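Local coordinates for protein histone-lysine N-methyltransferase family member SUVH9 (Arabidopsis thaliana, PDB 4NJ5) that takes part in gene silencing and, lacking methyltransferase activity, may bind methylated DNA and recruit RNA polymerase V to chromatin, at residues Leu180-Glu185 and Lys233-Leu238; Ile83-Phe88 and Leu378-Ala383; Glu398-Leu403 and Asp408-Pro413; Leu369-Gly374 and Met497-Leu502. All coordinates share one frame; numbering follows the deposited sequence.

Contact 1 of 4, residues Leu180-Glu185 and Lys233-Leu238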
# COMPACT_ATOMS: atom_id res chain seq x y z
N LEU A 180 3.67 3.17 -14.59
CA LEU A 180 3.95 4.59 -14.43
C LEU A 180 5.16 4.81 -13.52
O LEU A 180 5.30 4.13 -12.50
CB LEU A 180 2.73 5.31 -13.82
CG LEU A 180 1.37 5.31 -14.53
CD1 LEU A 180 0.64 3.98 -14.40
CD2 LEU A 180 0.50 6.44 -14.00
N LYS A 181 6.03 5.74 -13.89
CA LYS A 181 7.06 6.16 -12.96
C LYS A 181 6.37 6.97 -11.88
O LYS A 181 5.98 8.11 -12.10
CB LYS A 181 8.14 7.01 -13.63
CG LYS A 181 9.17 7.53 -12.63
CD LYS A 181 10.24 8.41 -13.27
CE LYS A 181 11.21 7.59 -14.10
NZ LYS A 181 11.76 6.44 -13.33
N TYR A 182 6.19 6.36 -10.72
CA TYR A 182 5.38 6.96 -9.68
C TYR A 182 6.05 6.79 -8.33
O TYR A 182 6.59 5.74 -8.01
CB TYR A 182 3.98 6.34 -9.70
CG TYR A 182 2.90 7.22 -9.09
CD1 TYR A 182 2.18 8.11 -9.88
CD2 TYR A 182 2.61 7.15 -7.74
CE1 TYR A 182 1.20 8.91 -9.34
CE2 TYR A 182 1.62 7.95 -7.19
CZ TYR A 182 0.93 8.83 -7.99
OH TYR A 182 -0.05 9.62 -7.45
N GLU A 183 6.00 7.85 -7.54
CA GLU A 183 6.67 7.91 -6.24
C GLU A 183 6.11 6.86 -5.27
O GLU A 183 4.91 6.83 -4.98
CB GLU A 183 6.52 9.32 -5.66
CG GLU A 183 7.34 9.62 -4.42
CD GLU A 183 7.24 11.08 -3.99
OE1 GLU A 183 6.47 11.85 -4.62
OE2 GLU A 183 7.93 11.47 -3.03
N ASN A 184 6.99 5.99 -4.79
CA ASN A 184 6.66 5.02 -3.76
C ASN A 184 7.93 4.49 -3.11
O ASN A 184 9.01 4.64 -3.66
CB ASN A 184 5.83 3.86 -4.33
CG ASN A 184 6.64 2.96 -5.23
OD1 ASN A 184 7.29 2.02 -4.77
ND2 ASN A 184 6.60 3.24 -6.53
N GLU A 185 7.78 3.85 -1.96
CA GLU A 185 8.94 3.50 -1.14
C GLU A 185 9.44 2.06 -1.31
O GLU A 185 10.36 1.64 -0.62
CB GLU A 185 8.66 3.81 0.34
CG GLU A 185 9.24 5.14 0.83
CD GLU A 185 8.77 6.34 0.00
OE1 GLU A 185 9.62 7.16 -0.39
OE2 GLU A 185 7.54 6.46 -0.24
N LYS A 233 -2.84 10.14 -11.38
CA LYS A 233 -2.49 11.44 -11.94
C LYS A 233 -3.17 12.56 -11.17
O LYS A 233 -2.58 13.60 -10.90
CB LYS A 233 -2.83 11.49 -13.44
CG LYS A 233 -1.98 10.55 -14.29
CD LYS A 233 -2.02 10.90 -15.77
CE LYS A 233 -2.94 9.97 -16.55
NZ LYS A 233 -2.83 10.19 -18.03
N PHE A 234 -4.43 12.32 -10.80
CA PHE A 234 -5.20 13.26 -10.00
C PHE A 234 -4.54 13.56 -8.65
O PHE A 234 -4.39 14.73 -8.27
CB PHE A 234 -6.62 12.71 -9.79
CG PHE A 234 -7.54 13.67 -9.10
CD1 PHE A 234 -8.13 14.70 -9.80
CD2 PHE A 234 -7.82 13.52 -7.76
CE1 PHE A 234 -8.99 15.59 -9.17
CE2 PHE A 234 -8.67 14.40 -7.12
CZ PHE A 234 -9.26 15.43 -7.82
N ALA A 235 -4.14 12.51 -7.94
CA ALA A 235 -3.46 12.66 -6.64
C ALA A 235 -2.17 13.46 -6.78
O ALA A 235 -1.91 14.42 -6.02
CB ALA A 235 -3.18 11.30 -6.04
N ARG A 236 -1.35 13.06 -7.75
CA ARG A 236 -0.10 13.75 -8.04
C ARG A 236 -0.35 15.24 -8.26
O ARG A 236 0.34 16.10 -7.69
CB ARG A 236 0.56 13.12 -9.25
CG ARG A 236 1.68 13.95 -9.86
CD ARG A 236 1.98 13.49 -11.28
NE ARG A 236 2.68 12.20 -11.33
CZ ARG A 236 2.80 11.46 -12.42
NH1 ARG A 236 2.26 11.86 -13.56
NH2 ARG A 236 3.45 10.31 -12.37
N THR A 237 -1.34 15.54 -9.10
CA THR A 237 -1.68 16.92 -9.42
C THR A 237 -2.11 17.66 -8.15
O THR A 237 -1.84 18.86 -7.99
CB THR A 237 -2.80 17.00 -10.48
OG1 THR A 237 -2.39 16.26 -11.63
CG2 THR A 237 -3.08 18.44 -10.86
N LEU A 238 -2.78 16.95 -7.25
CA LEU A 238 -3.15 17.52 -5.96
C LEU A 238 -1.92 17.85 -5.13
O LEU A 238 -1.96 18.74 -4.29
CB LEU A 238 -4.06 16.57 -5.19
CG LEU A 238 -5.48 16.42 -5.73
CD1 LEU A 238 -6.29 15.57 -4.78
CD2 LEU A 238 -6.11 17.79 -5.91
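Tyr182 and Arg236 carry this contact, in which a loop of the SRA domain, following strand 174-180, packs against helix 228-240. The two side chains run antiparallel, the arginine lying along the ring from its OH end towards its CB end. The guanidinium plane of Arg236 is inclined by 29° to the phenol ring, with NH2 3.6 Å from CD1 of Tyr182, approaching the ring obliquely. The same NH2 lies 3.4 Å from Lys181 O, which sits at the edge of the guanidinium group near its plane. Arg236 gets there with CG anti to its nitrogen (chi1 166°) and a bend at chi3, which turns the chain back along the ring. At the far end of the phenol, OH of Tyr182 comes within 3.8 Å of Ala235 CB and is hydrogen-bonded to Leu232 O, one turn earlier on the helix, so the buried hydroxyl is satisfied. Replacing Tyr182 with leucine would take away the ring and hydroxyl, and is likely to leave Leu232 O without this partner and the Arg236 guanidinium without the surface beside it. Val190 of strand 190-206 touches the tyrosine from the SRA sheet. Further out, Glu183 forms a salt bridge with Lys239, and Asn184 ND2 donates to Tyr182 O at 2.9 Å, the donor standing 28° out of the carbonyl plane.

Contact 2 of 4, residues Ile83-Phe88 and Leu378-Ala383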
# COMPACT_ATOMS: atom_id res chain seq x y z
N ILE A 83 -3.04 -1.33 -7.09
CA ILE A 83 -1.68 -0.98 -7.48
C ILE A 83 -0.70 -2.10 -7.17
O ILE A 83 -0.89 -2.87 -6.23
CB ILE A 83 -1.20 0.31 -6.80
CG1 ILE A 83 -1.31 0.18 -5.27
CG2 ILE A 83 -1.98 1.51 -7.31
CD1 ILE A 83 -0.68 1.33 -4.51
N PHE A 84 0.36 -2.16 -7.97
CA PHE A 84 1.40 -3.17 -7.83
C PHE A 84 2.75 -2.51 -8.09
O PHE A 84 2.82 -1.50 -8.79
CB PHE A 84 1.15 -4.32 -8.80
CG PHE A 84 -0.20 -4.95 -8.65
CD1 PHE A 84 -1.29 -4.46 -9.35
CD2 PHE A 84 -0.39 -6.01 -7.78
CE1 PHE A 84 -2.54 -5.03 -9.19
CE2 PHE A 84 -1.63 -6.58 -7.62
CZ PHE A 84 -2.71 -6.09 -8.32
N PHE A 85 3.82 -3.08 -7.54
CA PHE A 85 5.13 -2.44 -7.63
C PHE A 85 6.14 -3.19 -8.48
O PHE A 85 7.21 -2.67 -8.80
CB PHE A 85 5.70 -2.22 -6.23
CG PHE A 85 4.81 -1.40 -5.34
CD1 PHE A 85 4.60 -0.06 -5.61
CD2 PHE A 85 4.18 -1.97 -4.24
CE1 PHE A 85 3.79 0.71 -4.80
CE2 PHE A 85 3.37 -1.21 -3.42
CZ PHE A 85 3.17 0.13 -3.70
N PHE A 86 5.81 -4.42 -8.86
CA PHE A 86 6.71 -5.24 -9.64
C PHE A 86 5.96 -6.00 -10.73
O PHE A 86 4.79 -6.35 -10.56
CB PHE A 86 7.45 -6.24 -8.74
CG PHE A 86 8.21 -5.60 -7.61
CD1 PHE A 86 7.66 -5.52 -6.34
CD2 PHE A 86 9.48 -5.08 -7.81
CE1 PHE A 86 8.35 -4.95 -5.30
CE2 PHE A 86 10.19 -4.50 -6.77
CZ PHE A 86 9.62 -4.43 -5.51
N ARG A 87 6.64 -6.26 -11.84
CA ARG A 87 6.05 -7.04 -12.92
C ARG A 87 5.67 -8.45 -12.46
O ARG A 87 4.60 -8.94 -12.78
CB ARG A 87 7.01 -7.12 -14.10
CG ARG A 87 7.27 -5.81 -14.80
CD ARG A 87 6.05 -5.35 -15.56
NE ARG A 87 6.31 -5.18 -16.98
CZ ARG A 87 5.96 -6.07 -17.91
NH1 ARG A 87 6.23 -5.84 -19.19
NH2 ARG A 87 5.33 -7.17 -17.55
N PHE A 88 6.56 -9.09 -11.72
CA PHE A 88 6.34 -10.47 -11.28
C PHE A 88 5.11 -10.56 -10.39
O PHE A 88 4.36 -11.54 -10.42
CB PHE A 88 7.56 -10.98 -10.53
CG PHE A 88 8.02 -12.34 -10.97
CD1 PHE A 88 7.39 -13.48 -10.51
CD2 PHE A 88 9.10 -12.47 -11.84
CE1 PHE A 88 7.83 -14.73 -10.90
CE2 PHE A 88 9.53 -13.72 -12.23
CZ PHE A 88 8.90 -14.85 -11.76
N LEU A 378 -2.54 11.30 -0.31
CA LEU A 378 -2.15 11.68 -1.67
C LEU A 378 -1.02 10.78 -2.15
O LEU A 378 -0.79 10.63 -3.35
CB LEU A 378 -1.70 13.14 -1.75
CG LEU A 378 -2.56 14.25 -1.14
CD1 LEU A 378 -2.11 15.61 -1.64
CD2 LEU A 378 -4.04 14.06 -1.42
N ASP A 379 -0.30 10.19 -1.20
CA ASP A 379 0.85 9.36 -1.53
C ASP A 379 0.45 7.90 -1.59
O ASP A 379 -0.58 7.50 -1.05
CB ASP A 379 1.97 9.56 -0.51
CG ASP A 379 2.36 11.02 -0.34
OD1 ASP A 379 2.27 11.77 -1.33
OD2 ASP A 379 2.74 11.41 0.79
N VAL A 380 1.27 7.10 -2.26
CA VAL A 380 1.10 5.66 -2.25
C VAL A 380 1.51 5.17 -0.87
O VAL A 380 2.51 5.63 -0.31
CB VAL A 380 1.98 5.01 -3.34
CG1 VAL A 380 2.14 3.52 -3.09
CG2 VAL A 380 1.40 5.28 -4.72
N LEU A 381 0.73 4.25 -0.31
CA LEU A 381 1.09 3.65 0.97
C LEU A 381 1.27 2.16 0.78
O LEU A 381 0.37 1.47 0.30
CB LEU A 381 0.02 3.93 2.02
CG LEU A 381 -0.27 5.40 2.30
CD1 LEU A 381 -1.48 5.51 3.20
CD2 LEU A 381 0.94 6.07 2.93
N HIS A 382 2.44 1.65 1.16
CA HIS A 382 2.71 0.23 1.00
C HIS A 382 2.42 -0.56 2.28
O HIS A 382 2.35 0.00 3.37
CB HIS A 382 4.13 -0.02 0.51
CG HIS A 382 5.20 0.37 1.48
ND1 HIS A 382 5.80 1.61 1.47
CD2 HIS A 382 5.80 -0.33 2.47
CE1 HIS A 382 6.72 1.66 2.42
NE2 HIS A 382 6.74 0.50 3.05
N ALA A 383 2.25 -1.87 2.11
CA ALA A 383 1.90 -2.76 3.21
C ALA A 383 2.95 -2.74 4.31
O ALA A 383 4.13 -2.95 4.06
CB ALA A 383 1.72 -4.18 2.68
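The ring of Phe85 is met at its edge, in its own plane, by the methyl CG1 of Val380, which lies 3.6 Å from CZ and 3.7 Å from CE1 of Phe85. His382 adds CB near the same ring, 4.2 Å from CE2 of Phe85 on an oblique path, the histidine side chain running roughly perpendicular to that of Phe85. With CG of His382 between the backbone N and the carbonyl carbon (chi1 66°), the imidazole is turned off from 83-88 and it is CB that approaches the ring. Beside the aromatic, the ends of Ile83 and Val380 meet head-on, with CD1 of the isoleucine 3.8 Å from CG1 of the valine. One methyl of Val380 thus meets both Ile83 and Phe85, and no hydrogen bond crosses the contact. Around it, Val190 of strand 190-206 touches both Ile83 and Phe85, while Asn184 and Asn493 also touch the Phe85 side chain. On the other segment, Asp379 forms a salt bridge with Lys239. The result is a buried, apolar seam between two domains: an edge strand of the SRA sheet and the turn after it are fitted against the loop that joins strands 373-377 and 386-389 of the SET domain.

Contact 3 of 4, residues Glu398-Leu403 and Asp408-Pro413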
# COMPACT_ATOMS: atom_id res chain seq x y z
N GLU A 398 -8.00 8.13 37.03
CA GLU A 398 -8.72 9.17 37.78
C GLU A 398 -9.26 10.27 36.85
O GLU A 398 -10.43 10.65 36.93
CB GLU A 398 -7.84 9.77 38.90
CG GLU A 398 -6.52 10.36 38.37
CD GLU A 398 -5.64 10.99 39.45
OE1 GLU A 398 -6.10 11.16 40.60
OE2 GLU A 398 -4.48 11.32 39.12
N GLN A 399 -8.40 10.77 35.97
CA GLN A 399 -8.74 11.87 35.08
C GLN A 399 -9.83 11.42 34.11
O GLN A 399 -10.81 12.14 33.87
CB GLN A 399 -7.51 12.33 34.30
CG GLN A 399 -6.38 12.89 35.16
CD GLN A 399 -5.01 12.81 34.48
OE1 GLN A 399 -4.85 12.14 33.46
NE2 GLN A 399 -4.03 13.49 35.05
N ALA A 400 -9.62 10.23 33.56
CA ALA A 400 -10.56 9.61 32.65
C ALA A 400 -11.90 9.46 33.33
O ALA A 400 -12.93 9.79 32.76
CB ALA A 400 -10.06 8.26 32.19
N ASN A 401 -11.89 8.95 34.56
CA ASN A 401 -13.11 8.80 35.34
C ASN A 401 -13.86 10.11 35.57
O ASN A 401 -15.08 10.16 35.46
CB ASN A 401 -12.83 8.13 36.68
CG ASN A 401 -13.99 8.24 37.64
OD1 ASN A 401 -14.95 7.48 37.56
ND2 ASN A 401 -13.92 9.20 38.56
N ILE A 402 -13.12 11.17 35.90
CA ILE A 402 -13.74 12.47 36.14
C ILE A 402 -14.39 13.01 34.87
O ILE A 402 -15.55 13.44 34.90
CB ILE A 402 -12.73 13.48 36.71
CG1 ILE A 402 -12.41 13.14 38.17
CG2 ILE A 402 -13.29 14.89 36.62
CD1 ILE A 402 -11.30 13.98 38.77
N LEU A 403 -13.66 12.98 33.76
CA LEU A 403 -14.24 13.42 32.49
C LEU A 403 -15.41 12.54 32.05
O LEU A 403 -16.36 13.00 31.42
CB LEU A 403 -13.17 13.50 31.40
CG LEU A 403 -12.21 14.69 31.47
CD1 LEU A 403 -11.01 14.47 30.56
CD2 LEU A 403 -12.92 15.97 31.09
N ASP A 408 -18.53 12.96 29.04
CA ASP A 408 -17.68 13.02 27.85
C ASP A 408 -17.40 11.64 27.26
O ASP A 408 -17.39 10.64 27.97
CB ASP A 408 -16.37 13.74 28.15
CG ASP A 408 -16.59 15.12 28.74
OD1 ASP A 408 -17.73 15.63 28.66
OD2 ASP A 408 -15.62 15.70 29.28
N THR A 409 -17.17 11.60 25.95
CA THR A 409 -16.84 10.36 25.26
C THR A 409 -15.33 10.24 25.10
O THR A 409 -14.67 11.19 24.69
CB THR A 409 -17.52 10.29 23.88
OG1 THR A 409 -18.94 10.40 24.04
CG2 THR A 409 -17.19 8.98 23.18
N LEU A 410 -14.79 9.07 25.43
CA LEU A 410 -13.34 8.85 25.39
C LEU A 410 -12.95 7.72 24.44
O LEU A 410 -13.71 6.77 24.25
CB LEU A 410 -12.83 8.54 26.80
CG LEU A 410 -12.20 9.66 27.62
CD1 LEU A 410 -12.88 11.00 27.36
CD2 LEU A 410 -12.27 9.31 29.10
N VAL A 411 -11.76 7.83 23.86
CA VAL A 411 -11.24 6.77 23.00
C VAL A 411 -10.33 5.83 23.78
O VAL A 411 -9.43 6.27 24.50
CB VAL A 411 -10.45 7.35 21.81
CG1 VAL A 411 -9.85 6.23 20.98
CG2 VAL A 411 -11.35 8.23 20.96
N TYR A 412 -10.58 4.53 23.65
CA TYR A 412 -9.78 3.53 24.33
C TYR A 412 -9.00 2.72 23.30
O TYR A 412 -9.54 1.82 22.67
CB TYR A 412 -10.67 2.61 25.17
CG TYR A 412 -11.36 3.32 26.32
CD1 TYR A 412 -10.82 3.30 27.60
CD2 TYR A 412 -12.54 4.03 26.12
CE1 TYR A 412 -11.45 3.95 28.65
CE2 TYR A 412 -13.17 4.68 27.16
CZ TYR A 412 -12.62 4.64 28.42
OH TYR A 412 -13.24 5.29 29.46
N PRO A 413 -7.71 3.05 23.13
CA PRO A 413 -6.83 2.44 22.13
C PRO A 413 -6.77 0.92 22.26
O PRO A 413 -6.52 0.24 21.27
CB PRO A 413 -5.46 3.06 22.43
CG PRO A 413 -5.57 3.64 23.80
CD PRO A 413 -7.00 4.06 23.94
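Asp408 N donates to Leu403 O at 3.2 Å, with an N-H...O angle of 143°, joining the last turn of helix 397-405 to the chain that returns beside it. This helix and the loop that returns beside it belong to the SET domain, where they lie between strands 393-395 and 448-450, probably in the variable insert of the SET fold. The donor is tilted 19° from the carbonyl plane of Leu403. Nearby, the Asp408 side chain passes slantwise beside that of Leu403. Carboxylate oxygen OD2 of Asp408 lies 3.3 Å from the methyl CD2 of Leu403, a tight approach of a charged group to a hydrocarbon. Asp408 has CG anti to its carbonyl carbon (chi1 -55°), which swings the carboxylate toward the leucine. Its proximity to a carbonyl near the helix C terminus may be electrostatically unfavourable. A glycine here could keep the main-chain bond but removes the carboxylate, and the CD2 branch of Leu403 would probably be left without its neighbour and freer to turn. Two residues on, Leu410 points its side chain back to the helix, and Ala448 of strand 448-450 touches both Leu410 and Ala400, placing the pair against the neighbouring strand. Val411 is joined to Met449 by backbone bonding. Methyl CD2 of Leu410 touches Ala400 twice, 3.7 Å from the carbonyl O and 3.9 Å from CB.

Contact 4 of 4, residues Leu369-Gly374 and Met497-Leu502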
# COMPACT_ATOMS: atom_id res chain seq x y z
N LEU A 369 -20.44 12.19 3.60
CA LEU A 369 -21.81 12.11 4.11
C LEU A 369 -21.99 10.92 5.04
O LEU A 369 -22.49 11.06 6.16
CB LEU A 369 -22.79 12.02 2.94
CG LEU A 369 -22.92 13.26 2.06
CD1 LEU A 369 -23.37 12.85 0.67
CD2 LEU A 369 -23.90 14.26 2.67
N GLU A 370 -21.56 9.75 4.58
CA GLU A 370 -21.69 8.50 5.33
C GLU A 370 -20.77 8.46 6.55
O GLU A 370 -21.12 7.89 7.58
CB GLU A 370 -21.45 7.30 4.40
CG GLU A 370 -20.07 7.26 3.73
CD GLU A 370 -19.85 8.39 2.73
OE1 GLU A 370 -20.84 8.82 2.09
OE2 GLU A 370 -18.70 8.87 2.59
N THR A 371 -19.60 9.07 6.43
CA THR A 371 -18.79 9.41 7.59
C THR A 371 -18.81 10.92 7.67
O THR A 371 -18.96 11.57 6.65
CB THR A 371 -17.32 8.93 7.47
OG1 THR A 371 -16.56 9.88 6.73
CG2 THR A 371 -17.25 7.58 6.80
N GLY A 372 -18.66 11.47 8.87
CA GLY A 372 -18.65 12.92 9.01
C GLY A 372 -17.47 13.54 8.30
O GLY A 372 -17.62 14.41 7.43
N TRP A 373 -16.27 13.10 8.67
CA TRP A 373 -15.05 13.46 7.97
C TRP A 373 -14.22 12.20 7.79
O TRP A 373 -14.33 11.26 8.58
CB TRP A 373 -14.26 14.52 8.75
CG TRP A 373 -14.94 15.86 8.81
CD1 TRP A 373 -15.85 16.28 9.73
CD2 TRP A 373 -14.75 16.96 7.91
NE1 TRP A 373 -16.25 17.57 9.46
CE2 TRP A 373 -15.59 18.01 8.34
CE3 TRP A 373 -13.96 17.16 6.77
CZ2 TRP A 373 -15.66 19.24 7.69
CZ3 TRP A 373 -14.03 18.38 6.12
CH2 TRP A 373 -14.87 19.40 6.58
N GLY A 374 -13.42 12.16 6.74
CA GLY A 374 -12.59 11.01 6.45
C GLY A 374 -11.18 11.42 6.12
O GLY A 374 -10.89 12.60 5.93
N MET A 497 -5.99 8.14 -2.61
CA MET A 497 -7.36 8.57 -2.58
C MET A 497 -8.27 7.52 -2.00
O MET A 497 -9.41 7.74 -1.83
CB MET A 497 -7.86 9.08 -3.93
CG MET A 497 -6.96 10.07 -4.61
SD MET A 497 -6.75 11.53 -3.66
CE MET A 497 -5.08 11.46 -3.20
N THR A 498 -7.73 6.39 -1.64
CA THR A 498 -8.50 5.43 -0.93
C THR A 498 -8.59 5.83 0.52
O THR A 498 -7.64 6.14 1.13
CB THR A 498 -7.89 4.03 -1.06
OG1 THR A 498 -7.95 3.61 -2.42
CG2 THR A 498 -8.59 3.07 -0.21
N GLU A 499 -9.79 5.85 1.05
CA GLU A 499 -10.00 6.23 2.42
C GLU A 499 -9.31 5.27 3.41
O GLU A 499 -9.33 4.08 3.25
CB GLU A 499 -11.49 6.41 2.73
CG GLU A 499 -11.78 6.77 4.17
CD GLU A 499 -13.22 7.09 4.50
OE1 GLU A 499 -13.48 7.45 5.60
OE2 GLU A 499 -14.10 7.00 3.69
N LEU A 500 -8.74 5.84 4.45
CA LEU A 500 -8.13 5.02 5.48
C LEU A 500 -9.19 4.68 6.52
O LEU A 500 -10.03 5.52 6.84
CB LEU A 500 -6.98 5.77 6.15
CG LEU A 500 -5.84 6.20 5.24
CD1 LEU A 500 -4.78 6.92 6.06
CD2 LEU A 500 -5.24 5.00 4.52
N SER A 501 -9.14 3.47 7.05
CA SER A 501 -10.11 3.06 8.05
C SER A 501 -9.48 2.26 9.19
O SER A 501 -8.47 1.59 9.00
CB SER A 501 -11.25 2.27 7.40
OG SER A 501 -10.76 1.11 6.75
N LEU A 502 -10.10 2.36 10.36
CA LEU A 502 -9.67 1.64 11.55
C LEU A 502 -10.85 0.89 12.17
O LEU A 502 -11.99 1.35 12.09
CB LEU A 502 -9.12 2.61 12.59
CG LEU A 502 -7.72 3.19 12.40
CD1 LEU A 502 -7.59 4.48 13.19
CD2 LEU A 502 -6.68 2.18 12.84
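Glu499 opens the Glu-Leu-Ser-Leu-Asp-Tyr motif near the C terminus of the SET domain, and here it reaches across to the turn and strand start at Thr371 and Gly374. Just after it, a short, weakly bonded strand at 501-502 runs parallel to 462-463; this C-terminal part of the SET fold is consistent with the knot-like region of the family. The glutamate is fully extended, CG anti to the backbone N (chi1 178°), so that its carboxylate is carried well clear of its own backbone. Oxygen OE1 of Glu499 ends 3.8 Å from CA of Gly374 and 4.0 Å from CG2 of Thr371, the threonine reaching towards it from the facing segment. These are van der Waals contacts rather than hydrogen bonds; the polar partner of OE1 is the hydroxyl of Ser462, on the paired strand. The absence of a side chain at residue 374 matters, since a beta carbon built on Gly374 would fall 2.8 Å from OE1 of Glu499, too close to be tolerated. Main-chain bonds of Leu500 with Val375 and of Met497 with Ser377 hold the two chain segments alongside each other, and Phe366 of strand 363-367 touches the glutamate as well. A second acid is not far off: OE2 of Glu370 lies 5.1 Å from OE2 of Glu499, but Glu370 is poorly ordered and any effect of the like charge is doubtful. The chemistry suggests a carboxylate oxygen held by the Ser462 hydroxyl and packed against the glycine CA.

From the N terminus, residues 83-88 come first and wait almost 300 residues for 378-383, so contact 2 closes a long loop that ties SRA to SET. Contact 1 opens and closes within that loop, joining the SRA strand-end loop to helix 228-240. Residues 369-374 precede the second half of contact 2, and 497-502 follow it, so contacts 2 and 4 cross. Contact 3, a short-range closure at helix 397-405, falls wholly within the span of contact 4. Contacts 1 and 2 touch directly, as Tyr182 on Val380, and Met497 of contact 4 packs its CE on Ala235 and Leu378; contact 3 stands apart, its nearest atoms about 8 Å from contact 4.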